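Local atomic coordinates of TRAP dicarboxylate transporter-DctP subunit (Marinobacter aquaeolei, PDB entry 4PFI), a protein that probably binds a small organic acid in the periplasm and hands it to a TRAP transporter for uptake. Residues 122-127 with 277-282; 112-117 with 152-157; 208-213 with 231-236; 178-183 with 201-206; 167-172 with 306-311. One frame throughout, in Å; residues are numbered along the deposited sequence.

In the fold
Interactions 1 and 2 are buried and touch: segment 152-157 of strand 149-164 presents Phe154 to the 3-10 turn of 112-117, while its Pro156 meets Trp279 of interaction 1. Both rest on aromatic packing, interaction 1 with a glutamine. Interactions 3 and 4 share helix 203-212 and lie on the same side of the chain's centre, half buried; one rests a sodium-binding turn against the end of that helix, the other brings an arginine from strand 178-180 to its start. Interaction 5 is a surface contact of charges and water. It is tied to interaction 1 by the salt bridge of Glu122 with Arg309, and to interactions 3 and 4 by packing of Pro167 on Val236 and Leu168 on Phe179.

Interaction 1: 122-127 with 277-282; sequences EEQEPA and EAWTLQ
Gln124 turns its CG away from its own backbone N (chi1 -174°) and runs out extended, while Trp279 sets its indole opposite its carbonyl carbon (chi1 -76°); the two chains run antiparallel as they pass. The closest approach is Gln124 CG to Trp279 CE3, a tight 3.3 Å. Farther along, Gln124 NE2 lies 3.8 Å from Trp279 CB, and the amide plane is tilted 28° from the indole plane. Here the first turn of helix 124-132 packs against the long helix 263-296, with Glu123 at the N-cap position of the former and its O accepting Ala127 N at 3.2 Å. That turn swings Ala127 toward the indole, whose far corner it meets, CB to Trp279 CH2 at 4.0 Å. Arg128 and Leu131 of the same helix, Pro156 of strand 149-164 and Arg244 also touch the Trp279 side chain, which is buried, whereas Gln124 stays partly exposed.

Interaction 2: 112-117 with 152-157; sequences GLFNLH and LGFVPE
Phe114 sits in a 3-10 turn, where Asn115 N bonds to Gly112 O at 2.9 Å, and Phe154 in an extended strand; their CA atoms are 10.4 Å apart, so the rings alone bridge the gap. Each phenylalanine carries CG opposite its carbonyl carbon, and the two side chains meet at about a right angle. Phe114 points its edge at one face of Phe154, with CZ 3.8 Å above the plane over the ring centre. Centroids 4.9 Å apart and planes at 58° make this a tilted edge-to-face pair. Phe140 adds another edge-to-face partner for Phe154, and Phe136 and Ile246 touch Phe114. A serine in place of Phe154 would probably leave the Phe114 edge facing a gap and take one edge-to-face partner from Phe140. The intact rings form an aromatic cluster joining the 112-115 turn and helix 134-145 to the long strand 149-164, which pairs with strand 244-252 in the central sheet of this solute-binding fold.

Interaction 3: 208-213 with 231-236; sequences SDLQLG and HEVQNV. With NA (sodium ion), chain B.
The turn that binds the sodium ion leans on the C-terminal end of helix 203-212, with Val233 and Gln234 packed against Leu210 and Gln211. Val233 splits its two methyls: CG2 lies 3.8 Å from Leu210 CB, and CG1 lies across the extended Gln211 chain, 3.7 Å from Gln211 CG. Gln234, bent at chi2 (-82°), folds its amide back across the end of Leu210, so that OE1 comes 3.7 Å from Leu210 CD2. The amide is fixed at both ends: NE2 donates to Val233 O at 3.0 Å, and OE1 accepts a hydrogen bond from Thr163 OG1; a water links Leu210 O to the same NE2, weakly on the amide side. A Schellman motif at Gly213 closes the helix here, and a classic beta bulge at Asn235 and Val236, opposite Ala164, starts the strand beyond the turn. Gln234 O (2.4 Å) and Asn235 OD1 (2.3 Å) bind the sodium ion. Gly298 O and two waters are its other ligands; one of these waters donates to His231 O at 2.7 Å.

Interaction 4: 178-183 with 201-206; sequences RFRTMT and TPFAQV
Arg180 NH2 donates to Thr181 O at 2.7 Å, an angle of 146° at the hydrogen, and so ties the guanidinium back to its own strand while the other end of the group faces segment 201-206. The chain bends at chi2 (62°) to reach there. Thr201 O lies over one face of the guanidinium, but it is modelled too close to the group for the detail to be trusted, and the angles make no hydrogen bond. Phe203 crosses the arginine at about a right angle: its CD1 is 3.3 Å from Arg180 NH1, and the two planes stand 76° apart. Val206 CG2 comes to the guanidinium edge, 4.1 Å from NE. Gln218 and Val199, from the strands on either side of strand 178-180, also touch the Arg180 side chain. A leucine in place of Arg180 would probably leave Thr181 O without this donor and Phe203 without its polar neighbour. In TRAP binding proteins of this family an arginine at this strand position commonly grips a substrate carboxylate. An arginine steered by one backbone carbonyl and flanked by Phe203 and Val206 is consistent with such an anion-binding role in this open, apo form.

Interaction 5: 167-172 with 306-311; sequences PLRTPS and EDERAA
One water stitches the two backbones together, donating to Arg169 O at 2.5 Å and to Glu308 O at 2.7 Å, so that both its protons are used on carbonyls of the two segments. Beside it runs a salt bridge between side chains, Arg169 NH1 to Glu308 OE2, whose hydrogen bond is weak at 3.3 Å and 148°. The carboxylate meets the guanidinium at its edge, with the two planes turned 43° against each other. Extended from CG to NE, the arginine crosses the acid at a slant, and Glu308 OE2 also rests 3.6 Å from Arg169 CB. The other oxygen, Glu308 OE1, accepts the backbone N-H of Thr305, the residue before helix 306-316, which is the side-chain half of a capping box; the acid therefore serves the helix start as well as the loop after strand 149-164. Asp173 holds that loop in turn, its OD2 accepting both Arg169 N and Thr170 N. One turn along the helix the contact is plain packing: Pro171 CG comes 4.2 Å from the carbonyl Ala311 O, and its ring also touches Phe312 and Ala315. On another side of the helix, Arg309 NH1 meets Glu306 OE2 on the syn side at 3.3 Å and salt-bridges Glu122, while Arg309 NE and NH2 donate to Ala240 O and Arg241 O.

Interaction 1: 122-127 with 277-282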
# COMPACT_ATOMS: atom_id res chain seq x y z
N GLU A 122 -1.19 -4.49 -14.79
CA GLU A 122 -1.80 -5.64 -14.12
C GLU A 122 -0.80 -6.74 -13.88
O GLU A 122 -0.69 -7.27 -12.78
CB GLU A 122 -2.87 -6.26 -15.02
CG GLU A 122 -3.94 -5.34 -15.49
CD GLU A 122 -4.88 -6.02 -16.46
OE1 GLU A 122 -4.64 -7.21 -16.80
OE2 GLU A 122 -5.86 -5.37 -16.89
N GLU A 123 -0.11 -7.12 -14.96
CA GLU A 123 0.83 -8.23 -14.92
C GLU A 123 1.96 -7.87 -13.98
O GLU A 123 2.41 -6.73 -13.93
CB GLU A 123 1.37 -8.58 -16.31
CG GLU A 123 0.31 -8.69 -17.42
CD GLU A 123 -0.71 -9.82 -17.20
OE1 GLU A 123 -0.33 -10.88 -16.66
OE2 GLU A 123 -1.90 -9.64 -17.57
N GLN A 124 2.42 -8.88 -13.24
CA GLN A 124 3.37 -8.69 -12.16
C GLN A 124 4.74 -8.25 -12.63
O GLN A 124 5.40 -7.45 -11.98
CB GLN A 124 3.52 -9.98 -11.35
CG GLN A 124 4.39 -9.81 -10.10
CD GLN A 124 4.88 -11.12 -9.49
OE1 GLN A 124 4.09 -11.88 -8.92
NE2 GLN A 124 6.18 -11.39 -9.62
N GLU A 125 5.21 -8.78 -13.76
CA GLU A 125 6.57 -8.48 -14.18
C GLU A 125 6.77 -7.04 -14.66
O GLU A 125 7.68 -6.34 -14.20
CB GLU A 125 7.05 -9.49 -15.20
CG GLU A 125 7.43 -10.82 -14.56
CD GLU A 125 8.49 -10.67 -13.46
OE1 GLU A 125 9.25 -9.68 -13.48
OE2 GLU A 125 8.55 -11.54 -12.56
N PRO A 126 5.91 -6.57 -15.57
CA PRO A 126 5.94 -5.14 -15.91
C PRO A 126 5.81 -4.28 -14.63
O PRO A 126 6.56 -3.33 -14.46
CB PRO A 126 4.73 -4.96 -16.82
CG PRO A 126 4.31 -6.32 -17.24
CD PRO A 126 4.81 -7.29 -16.22
N ALA A 127 4.87 -4.63 -13.75
CA ALA A 127 4.62 -3.84 -12.53
C ALA A 127 5.86 -3.81 -11.64
O ALA A 127 6.24 -2.76 -11.10
CB ALA A 127 3.44 -4.41 -11.78
N GLU A 277 11.54 -10.77 -3.82
CA GLU A 277 11.03 -11.66 -2.79
C GLU A 277 9.72 -11.11 -2.21
O GLU A 277 8.85 -11.86 -1.81
CB GLU A 277 12.08 -11.82 -1.68
CG GLU A 277 11.60 -12.53 -0.43
CD GLU A 277 11.69 -14.05 -0.51
OE1 GLU A 277 12.27 -14.58 -1.50
OE2 GLU A 277 11.20 -14.73 0.43
N ALA A 278 9.60 -9.79 -2.17
CA ALA A 278 8.39 -9.16 -1.65
C ALA A 278 7.18 -9.54 -2.51
O ALA A 278 6.11 -9.75 -1.99
CB ALA A 278 8.55 -7.66 -1.59
N TRP A 279 7.36 -9.62 -3.83
CA TRP A 279 6.26 -10.00 -4.69
C TRP A 279 5.82 -11.42 -4.36
O TRP A 279 4.64 -11.74 -4.42
CB TRP A 279 6.63 -9.88 -6.16
CG TRP A 279 6.61 -8.45 -6.57
CD1 TRP A 279 7.67 -7.56 -6.54
CD2 TRP A 279 5.49 -7.72 -7.07
NE1 TRP A 279 7.25 -6.33 -6.97
CE2 TRP A 279 5.93 -6.40 -7.31
CE3 TRP A 279 4.16 -8.05 -7.35
CZ2 TRP A 279 5.09 -5.41 -7.82
CZ3 TRP A 279 3.32 -7.05 -7.85
CH2 TRP A 279 3.79 -5.76 -8.08
N THR A 280 6.76 -12.24 -3.94
CA THR A 280 6.45 -13.62 -3.64
C THR A 280 5.87 -13.78 -2.24
O THR A 280 4.99 -14.59 -2.03
CB THR A 280 7.69 -14.52 -3.79
OG1 THR A 280 8.11 -14.50 -5.16
CG2 THR A 280 7.37 -15.96 -3.34
N LEU A 281 6.35 -12.99 -1.28
CA LEU A 281 5.83 -13.06 0.08
C LEU A 281 4.38 -12.63 0.10
O LEU A 281 3.55 -13.24 0.78
CB LEU A 281 6.62 -12.13 0.99
CG LEU A 281 7.99 -12.65 1.43
CD1 LEU A 281 8.83 -11.51 2.00
CD2 LEU A 281 7.82 -13.77 2.46
N GLN A 282 4.04 -11.60 -0.66
CA GLN A 282 2.69 -11.09 -0.54
C GLN A 282 1.72 -12.01 -1.26
O GLN A 282 0.63 -12.24 -0.76
CB GLN A 282 2.56 -9.62 -0.99
CG GLN A 282 2.82 -9.37 -2.45
CD GLN A 282 1.68 -9.83 -3.31
OE1 GLN A 282 0.60 -10.13 -2.82
NE2 GLN A 282 1.91 -9.90 -4.61

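Interaction 2: 112-117 with 152-157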
# COMPACT_ATOMS: atom_id res chain seq x y z
N GLY A 112 -0.41 9.46 -4.23
CA GLY A 112 -1.76 9.19 -4.68
C GLY A 112 -1.78 8.36 -5.97
O GLY A 112 -2.74 7.67 -6.25
N LEU A 113 -0.73 8.47 -6.76
CA LEU A 113 -0.59 7.65 -7.95
C LEU A 113 -0.94 6.18 -7.67
O LEU A 113 -1.55 5.52 -8.49
CB LEU A 113 0.85 7.73 -8.47
CG LEU A 113 1.20 6.92 -9.72
CD1 LEU A 113 0.79 7.68 -10.99
CD2 LEU A 113 2.72 6.58 -9.74
N PHE A 114 -0.55 5.69 -6.49
CA PHE A 114 -0.70 4.28 -6.14
C PHE A 114 -2.10 3.87 -5.72
O PHE A 114 -2.37 2.68 -5.55
CB PHE A 114 0.29 3.89 -5.02
CG PHE A 114 1.71 4.03 -5.43
CD1 PHE A 114 2.20 3.28 -6.48
CD2 PHE A 114 2.54 4.95 -4.81
CE1 PHE A 114 3.53 3.42 -6.89
CE2 PHE A 114 3.86 5.10 -5.21
CZ PHE A 114 4.36 4.32 -6.26
N ASN A 115 -2.99 4.85 -5.54
CA ASN A 115 -4.40 4.55 -5.31
C ASN A 115 -5.28 4.75 -6.55
O ASN A 115 -6.49 4.57 -6.48
CB ASN A 115 -4.98 5.37 -4.15
CG ASN A 115 -4.18 5.27 -2.85
OD1 ASN A 115 -4.03 6.26 -2.13
ND2 ASN A 115 -3.66 4.08 -2.55
N LEU A 116 -4.70 5.15 -7.69
CA LEU A 116 -5.47 5.28 -8.94
C LEU A 116 -5.84 3.90 -9.51
O LEU A 116 -5.00 3.00 -9.57
CB LEU A 116 -4.69 6.09 -9.99
CG LEU A 116 -4.61 7.60 -9.71
CD1 LEU A 116 -3.66 8.25 -10.67
CD2 LEU A 116 -5.99 8.26 -9.80
N HIS A 117 -7.08 3.72 -9.94
CA HIS A 117 -7.50 2.40 -10.41
C HIS A 117 -7.03 2.16 -11.86
O HIS A 117 -7.08 3.09 -12.67
CB HIS A 117 -9.02 2.25 -10.30
CG HIS A 117 -9.53 2.22 -8.89
ND1 HIS A 117 -10.83 1.97 -8.57
CD2 HIS A 117 -8.87 2.40 -7.71
CE1 HIS A 117 -10.98 2.00 -7.25
NE2 HIS A 117 -9.81 2.27 -6.72
N LEU A 152 13.71 5.11 -0.30
CA LEU A 152 14.61 4.02 -0.66
C LEU A 152 13.98 3.05 -1.66
O LEU A 152 14.69 2.34 -2.37
CB LEU A 152 15.05 3.25 0.59
CG LEU A 152 15.75 4.10 1.66
CD1 LEU A 152 16.15 3.26 2.88
CD2 LEU A 152 16.98 4.80 1.06
N GLY A 153 12.65 3.01 -1.71
CA GLY A 153 11.98 2.08 -2.60
C GLY A 153 10.52 1.84 -2.28
O GLY A 153 9.96 2.37 -1.32
N PHE A 154 9.90 1.02 -3.12
CA PHE A 154 8.50 0.66 -2.97
C PHE A 154 8.34 -0.85 -2.75
O PHE A 154 9.10 -1.64 -3.31
CB PHE A 154 7.72 1.12 -4.21
CG PHE A 154 7.73 2.62 -4.40
CD1 PHE A 154 7.18 3.46 -3.45
CD2 PHE A 154 8.33 3.20 -5.53
CE1 PHE A 154 7.21 4.83 -3.61
CE2 PHE A 154 8.35 4.59 -5.69
CZ PHE A 154 7.80 5.40 -4.74
N VAL A 155 7.37 -1.23 -1.92
CA VAL A 155 7.07 -2.63 -1.66
C VAL A 155 5.57 -2.97 -1.82
O VAL A 155 4.72 -2.30 -1.25
CB VAL A 155 7.49 -3.01 -0.24
CG1 VAL A 155 7.23 -4.48 0.01
CG2 VAL A 155 8.98 -2.66 -0.02
N PRO A 156 5.26 -4.02 -2.60
CA PRO A 156 3.87 -4.48 -2.82
C PRO A 156 3.30 -5.21 -1.59
O PRO A 156 4.03 -6.01 -1.00
CB PRO A 156 4.01 -5.46 -3.99
CG PRO A 156 5.42 -6.05 -3.81
CD PRO A 156 6.25 -4.90 -3.24
N GLU A 157 2.05 -4.95 -1.19
CA GLU A 157 1.42 -5.71 -0.09
C GLU A 157 0.24 -6.52 -0.60
O GLU A 157 -0.34 -7.34 0.12
CB GLU A 157 1.01 -4.80 1.07
CG GLU A 157 2.07 -3.80 1.41
CD GLU A 157 1.76 -2.97 2.66
OE1 GLU A 157 1.39 -1.78 2.51
OE2 GLU A 157 1.90 -3.49 3.80

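Interaction 3: 208-213 with 231-236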
# COMPACT_ATOMS: atom_id res chain seq x y z
N SER A 208 -17.44 -3.01 13.58
CA SER A 208 -18.77 -2.75 14.10
C SER A 208 -19.63 -1.87 13.16
O SER A 208 -20.81 -2.14 13.02
CB SER A 208 -18.71 -2.19 15.54
OG SER A 208 -17.96 -1.00 15.61
N ASP A 209 -19.05 -0.83 12.53
CA ASP A 209 -19.80 -0.07 11.52
C ASP A 209 -20.24 -0.98 10.33
O ASP A 209 -21.36 -0.84 9.84
CB ASP A 209 -19.01 1.14 10.98
CG ASP A 209 -19.07 2.38 11.91
OD1 ASP A 209 -19.94 2.47 12.82
OD2 ASP A 209 -18.22 3.30 11.73
N LEU A 210 -19.40 -1.90 9.88
CA LEU A 210 -19.82 -2.83 8.83
C LEU A 210 -21.00 -3.67 9.34
O LEU A 210 -21.97 -3.93 8.61
CB LEU A 210 -18.71 -3.79 8.37
CG LEU A 210 -17.59 -3.22 7.49
CD1 LEU A 210 -16.52 -4.27 7.22
CD2 LEU A 210 -18.16 -2.66 6.16
N GLN A 211 -20.90 -4.06 10.59
CA GLN A 211 -21.83 -5.01 11.14
C GLN A 211 -23.19 -4.37 11.30
O GLN A 211 -24.21 -5.03 11.15
CB GLN A 211 -21.33 -5.54 12.47
CG GLN A 211 -22.10 -6.71 12.98
CD GLN A 211 -21.51 -7.23 14.25
OE1 GLN A 211 -21.15 -6.46 15.12
NE2 GLN A 211 -21.42 -8.57 14.37
N LEU A 212 -23.20 -3.07 11.52
CA LEU A 212 -24.40 -2.33 11.81
C LEU A 212 -24.99 -1.78 10.52
O LEU A 212 -26.10 -1.27 10.49
CB LEU A 212 -24.08 -1.17 12.78
CG LEU A 212 -23.81 -1.63 14.22
CD1 LEU A 212 -23.17 -0.51 15.00
CD2 LEU A 212 -25.10 -2.08 14.94
N GLY A 213 -24.24 -1.90 9.43
CA GLY A 213 -24.67 -1.31 8.17
C GLY A 213 -24.44 0.20 8.10
O GLY A 213 -24.93 0.83 7.20
N HIS A 231 -14.38 -10.27 7.20
CA HIS A 231 -15.05 -11.31 6.45
C HIS A 231 -16.20 -11.90 7.28
O HIS A 231 -17.08 -12.53 6.71
CB HIS A 231 -14.07 -12.40 6.01
CG HIS A 231 -13.39 -13.10 7.14
ND1 HIS A 231 -12.46 -12.49 7.94
CD2 HIS A 231 -13.51 -14.38 7.58
CE1 HIS A 231 -12.04 -13.36 8.86
NE2 HIS A 231 -12.65 -14.51 8.65
N GLU A 232 -16.20 -11.69 8.59
CA GLU A 232 -17.29 -12.17 9.47
C GLU A 232 -18.57 -11.33 9.33
O GLU A 232 -19.64 -11.77 9.69
CB GLU A 232 -16.87 -12.14 10.95
CG GLU A 232 -15.67 -13.02 11.27
CD GLU A 232 -15.18 -12.97 12.73
OE1 GLU A 232 -15.71 -12.21 13.59
OE2 GLU A 232 -14.20 -13.69 13.01
N VAL A 233 -18.45 -10.11 8.80
CA VAL A 233 -19.53 -9.16 8.78
C VAL A 233 -19.74 -8.67 7.34
O VAL A 233 -20.33 -7.61 7.10
CB VAL A 233 -19.27 -8.00 9.82
CG1 VAL A 233 -19.35 -8.53 11.25
CG2 VAL A 233 -17.92 -7.30 9.57
N GLN A 234 -19.26 -9.46 6.39
CA GLN A 234 -19.45 -9.20 4.98
C GLN A 234 -19.88 -10.51 4.28
O GLN A 234 -19.71 -11.60 4.83
CB GLN A 234 -18.19 -8.59 4.34
CG GLN A 234 -17.67 -7.26 4.91
CD GLN A 234 -18.41 -6.04 4.36
OE1 GLN A 234 -17.87 -5.25 3.57
NE2 GLN A 234 -19.66 -5.87 4.80
N ASN A 235 -20.45 -10.41 3.09
CA ASN A 235 -20.95 -11.57 2.35
C ASN A 235 -20.24 -11.78 1.01
O ASN A 235 -20.21 -12.90 0.49
CB ASN A 235 -22.46 -11.43 2.10
CG ASN A 235 -23.31 -11.77 3.36
OD1 ASN A 235 -22.87 -12.47 4.27
ND2 ASN A 235 -24.54 -11.29 3.36
N VAL A 236 -19.66 -10.73 0.46
CA VAL A 236 -19.08 -10.86 -0.84
C VAL A 236 -17.71 -10.19 -0.92
O VAL A 236 -17.57 -9.00 -0.65
CB VAL A 236 -20.00 -10.28 -1.95
CG1 VAL A 236 -19.36 -10.47 -3.31
CG2 VAL A 236 -21.39 -10.90 -1.90
NA NA B . -21.14 -13.47 5.46
O HOH W 1 -21.95 -3.64 5.60
O HOH W 2 -19.12 -14.32 6.65
O HOH W 3 -22.02 -12.04 7.41

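Interaction 4: 178-183 with 201-206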
# COMPACT_ATOMS: atom_id res chain seq x y z
N ARG A 178 -22.13 3.83 1.21
CA ARG A 178 -21.05 4.37 2.04
C ARG A 178 -19.92 3.36 1.99
O ARG A 178 -20.07 2.23 2.44
CB ARG A 178 -21.51 4.58 3.49
CG ARG A 178 -22.61 5.60 3.64
CD ARG A 178 -22.00 6.95 3.95
NE ARG A 178 -21.73 7.07 5.37
CZ ARG A 178 -21.48 8.22 5.99
NH1 ARG A 178 -21.47 9.38 5.32
NH2 ARG A 178 -21.25 8.21 7.30
N PHE A 179 -18.79 3.77 1.43
CA PHE A 179 -17.71 2.84 1.16
C PHE A 179 -16.41 3.38 1.77
O PHE A 179 -16.07 4.53 1.55
CB PHE A 179 -17.56 2.60 -0.37
CG PHE A 179 -16.74 1.37 -0.72
CD1 PHE A 179 -17.32 0.11 -0.77
CD2 PHE A 179 -15.37 1.49 -0.96
CE1 PHE A 179 -16.54 -1.03 -1.07
CE2 PHE A 179 -14.58 0.35 -1.27
CZ PHE A 179 -15.16 -0.90 -1.32
N ARG A 180 -15.71 2.56 2.55
CA ARG A 180 -14.52 3.01 3.28
C ARG A 180 -13.22 2.83 2.45
O ARG A 180 -12.85 1.73 2.05
CB ARG A 180 -14.48 2.35 4.68
CG ARG A 180 -13.12 2.05 5.28
CD ARG A 180 -12.31 3.23 5.51
NE ARG A 180 -11.40 3.06 6.64
CZ ARG A 180 -10.22 3.68 6.78
NH1 ARG A 180 -9.50 3.49 7.87
NH2 ARG A 180 -9.73 4.49 5.84
N THR A 181 -12.58 3.95 2.16
CA THR A 181 -11.47 4.02 1.22
C THR A 181 -10.18 4.31 1.97
O THR A 181 -10.23 4.62 3.16
CB THR A 181 -11.68 5.19 0.21
OG1 THR A 181 -11.65 6.45 0.90
CG2 THR A 181 -12.99 5.06 -0.55
N MSE A 182 -9.04 4.25 1.28
CA MSE A 182 -7.79 4.74 1.87
C MSE A 182 -7.96 6.23 2.15
O MSE A 182 -8.77 6.93 1.53
CB MSE A 182 -6.60 4.50 0.91
CG MSE A 182 -6.21 3.01 0.72
SE MSE A 182 -5.89 2.06 2.44
CE MSE A 182 -7.69 1.40 2.74
N THR A 183 -7.18 6.75 3.09
CA THR A 183 -7.35 8.13 3.52
C THR A 183 -6.60 9.13 2.62
O THR A 183 -5.86 9.99 3.08
CB THR A 183 -6.89 8.30 4.97
OG1 THR A 183 -7.19 9.64 5.40
CG2 THR A 183 -5.38 8.01 5.10
N THR A 201 -13.48 6.31 7.90
CA THR A 201 -13.66 5.77 9.25
C THR A 201 -12.41 5.05 9.81
O THR A 201 -11.82 4.21 9.12
CB THR A 201 -14.76 4.76 9.18
OG1 THR A 201 -15.81 5.29 8.35
CG2 THR A 201 -15.28 4.45 10.58
N PRO A 202 -12.01 5.37 11.06
CA PRO A 202 -10.87 4.75 11.74
C PRO A 202 -11.01 3.24 11.79
O PRO A 202 -12.11 2.71 12.03
CB PRO A 202 -10.93 5.32 13.15
CG PRO A 202 -11.67 6.61 13.01
CD PRO A 202 -12.66 6.38 11.92
N PHE A 203 -9.92 2.53 11.57
CA PHE A 203 -10.00 1.09 11.38
C PHE A 203 -10.66 0.36 12.55
O PHE A 203 -11.39 -0.60 12.35
CB PHE A 203 -8.61 0.51 11.17
CG PHE A 203 -8.39 -0.02 9.80
CD1 PHE A 203 -9.20 0.36 8.73
CD2 PHE A 203 -7.34 -0.89 9.57
CE1 PHE A 203 -8.97 -0.14 7.45
CE2 PHE A 203 -7.10 -1.40 8.31
CZ PHE A 203 -7.91 -1.02 7.25
N ALA A 204 -10.40 0.84 13.76
CA ALA A 204 -10.82 0.12 14.95
C ALA A 204 -12.35 0.09 15.06
O ALA A 204 -12.95 -0.68 15.82
CB ALA A 204 -10.22 0.76 16.15
N GLN A 205 -12.99 0.93 14.28
CA GLN A 205 -14.43 1.12 14.34
C GLN A 205 -15.10 0.39 13.15
O GLN A 205 -16.32 0.18 13.12
CB GLN A 205 -14.64 2.62 14.24
CG GLN A 205 -16.01 3.09 14.14
CD GLN A 205 -16.06 4.59 13.97
OE1 GLN A 205 -15.16 5.30 14.41
NE2 GLN A 205 -17.15 5.08 13.38
N VAL A 206 -14.30 0.02 12.16
CA VAL A 206 -14.86 -0.49 10.92
C VAL A 206 -15.65 -1.77 11.08
O VAL A 206 -16.74 -1.90 10.51
CB VAL A 206 -13.77 -0.63 9.85
CG1 VAL A 206 -14.27 -1.41 8.63
CG2 VAL A 206 -13.31 0.78 9.47

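Interaction 5: 167-172 with 306-311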
# COMPACT_ATOMS: atom_id res chain seq x y z
N PRO A 167 -22.49 -8.23 -4.53
CA PRO A 167 -21.35 -8.19 -5.46
C PRO A 167 -21.17 -6.79 -6.03
O PRO A 167 -22.13 -6.05 -6.11
CB PRO A 167 -21.74 -9.19 -6.57
CG PRO A 167 -22.96 -9.94 -6.04
CD PRO A 167 -23.63 -8.98 -5.07
N LEU A 168 -19.95 -6.44 -6.41
CA LEU A 168 -19.66 -5.12 -6.96
C LEU A 168 -19.15 -5.31 -8.40
O LEU A 168 -17.96 -5.17 -8.67
CB LEU A 168 -18.63 -4.41 -6.09
CG LEU A 168 -19.10 -4.13 -4.65
CD1 LEU A 168 -17.93 -3.83 -3.73
CD2 LEU A 168 -20.10 -2.98 -4.61
N ARG A 169 -20.08 -5.64 -9.30
CA ARG A 169 -19.73 -5.99 -10.67
C ARG A 169 -19.74 -4.81 -11.64
O ARG A 169 -19.05 -4.84 -12.65
CB ARG A 169 -20.69 -7.06 -11.20
CG ARG A 169 -20.63 -8.35 -10.44
CD ARG A 169 -21.82 -9.25 -10.80
NE ARG A 169 -21.68 -10.57 -10.19
CZ ARG A 169 -20.78 -11.46 -10.58
NH1 ARG A 169 -19.95 -11.17 -11.59
NH2 ARG A 169 -20.70 -12.64 -9.96
N THR A 170 -20.55 -3.80 -11.35
CA THR A 170 -20.61 -2.60 -12.19
C THR A 170 -20.58 -1.36 -11.30
O THR A 170 -20.90 -1.45 -10.13
CB THR A 170 -21.87 -2.56 -13.07
OG1 THR A 170 -23.02 -2.34 -12.23
CG2 THR A 170 -22.04 -3.87 -13.81
N PRO A 171 -20.18 -0.21 -11.85
CA PRO A 171 -20.23 1.05 -11.11
C PRO A 171 -21.60 1.27 -10.50
O PRO A 171 -21.70 1.77 -9.38
CB PRO A 171 -19.96 2.10 -12.19
CG PRO A 171 -19.14 1.38 -13.21
CD PRO A 171 -19.63 -0.03 -13.21
N SER A 172 -22.64 0.89 -11.23
CA SER A 172 -23.99 1.01 -10.72
C SER A 172 -24.17 0.37 -9.31
O SER A 172 -24.96 0.86 -8.50
CB SER A 172 -24.98 0.38 -11.70
OG SER A 172 -26.27 0.36 -11.11
N GLU A 306 -13.01 -9.48 -17.66
CA GLU A 306 -12.34 -8.37 -18.35
C GLU A 306 -13.33 -7.29 -18.78
O GLU A 306 -13.04 -6.11 -18.67
CB GLU A 306 -11.52 -8.89 -19.53
CG GLU A 306 -10.26 -9.62 -19.10
CD GLU A 306 -9.37 -8.79 -18.15
OE1 GLU A 306 -8.93 -7.68 -18.55
OE2 GLU A 306 -9.12 -9.24 -17.01
N ASP A 307 -14.52 -7.69 -19.24
CA ASP A 307 -15.55 -6.72 -19.60
C ASP A 307 -15.96 -5.86 -18.41
O ASP A 307 -16.11 -4.65 -18.52
CB ASP A 307 -16.78 -7.42 -20.17
CG ASP A 307 -16.58 -7.89 -21.59
OD1 ASP A 307 -15.45 -7.75 -22.11
OD2 ASP A 307 -17.56 -8.41 -22.19
N GLU A 308 -16.16 -6.49 -17.26
CA GLU A 308 -16.59 -5.77 -16.07
C GLU A 308 -15.47 -4.83 -15.62
O GLU A 308 -15.73 -3.70 -15.22
CB GLU A 308 -17.01 -6.75 -14.96
CG GLU A 308 -18.35 -7.44 -15.23
CD GLU A 308 -18.61 -8.66 -14.31
OE1 GLU A 308 -17.66 -9.29 -13.79
OE2 GLU A 308 -19.80 -8.99 -14.11
N ARG A 309 -14.23 -5.28 -15.70
CA ARG A 309 -13.10 -4.45 -15.32
C ARG A 309 -13.01 -3.24 -16.23
O ARG A 309 -12.77 -2.12 -15.78
CB ARG A 309 -11.80 -5.25 -15.35
CG ARG A 309 -11.81 -6.34 -14.30
CD ARG A 309 -10.52 -7.15 -14.25
NE ARG A 309 -9.41 -6.35 -13.71
CZ ARG A 309 -8.33 -6.02 -14.40
NH1 ARG A 309 -8.18 -6.41 -15.66
NH2 ARG A 309 -7.39 -5.29 -13.82
N ALA A 310 -13.21 -3.50 -17.53
CA ALA A 310 -13.10 -2.46 -18.54
C ALA A 310 -14.13 -1.37 -18.27
O ALA A 310 -13.84 -0.20 -18.46
CB ALA A 310 -13.30 -3.06 -19.92
N ALA A 311 -15.31 -1.76 -17.79
CA ALA A 311 -16.34 -0.78 -17.47
C ALA A 311 -15.93 0.13 -16.29
O ALA A 311 -16.23 1.33 -16.27
CB ALA A 311 -17.69 -1.49 -17.20
O HOH W 4 -18.34 -3.32 -14.49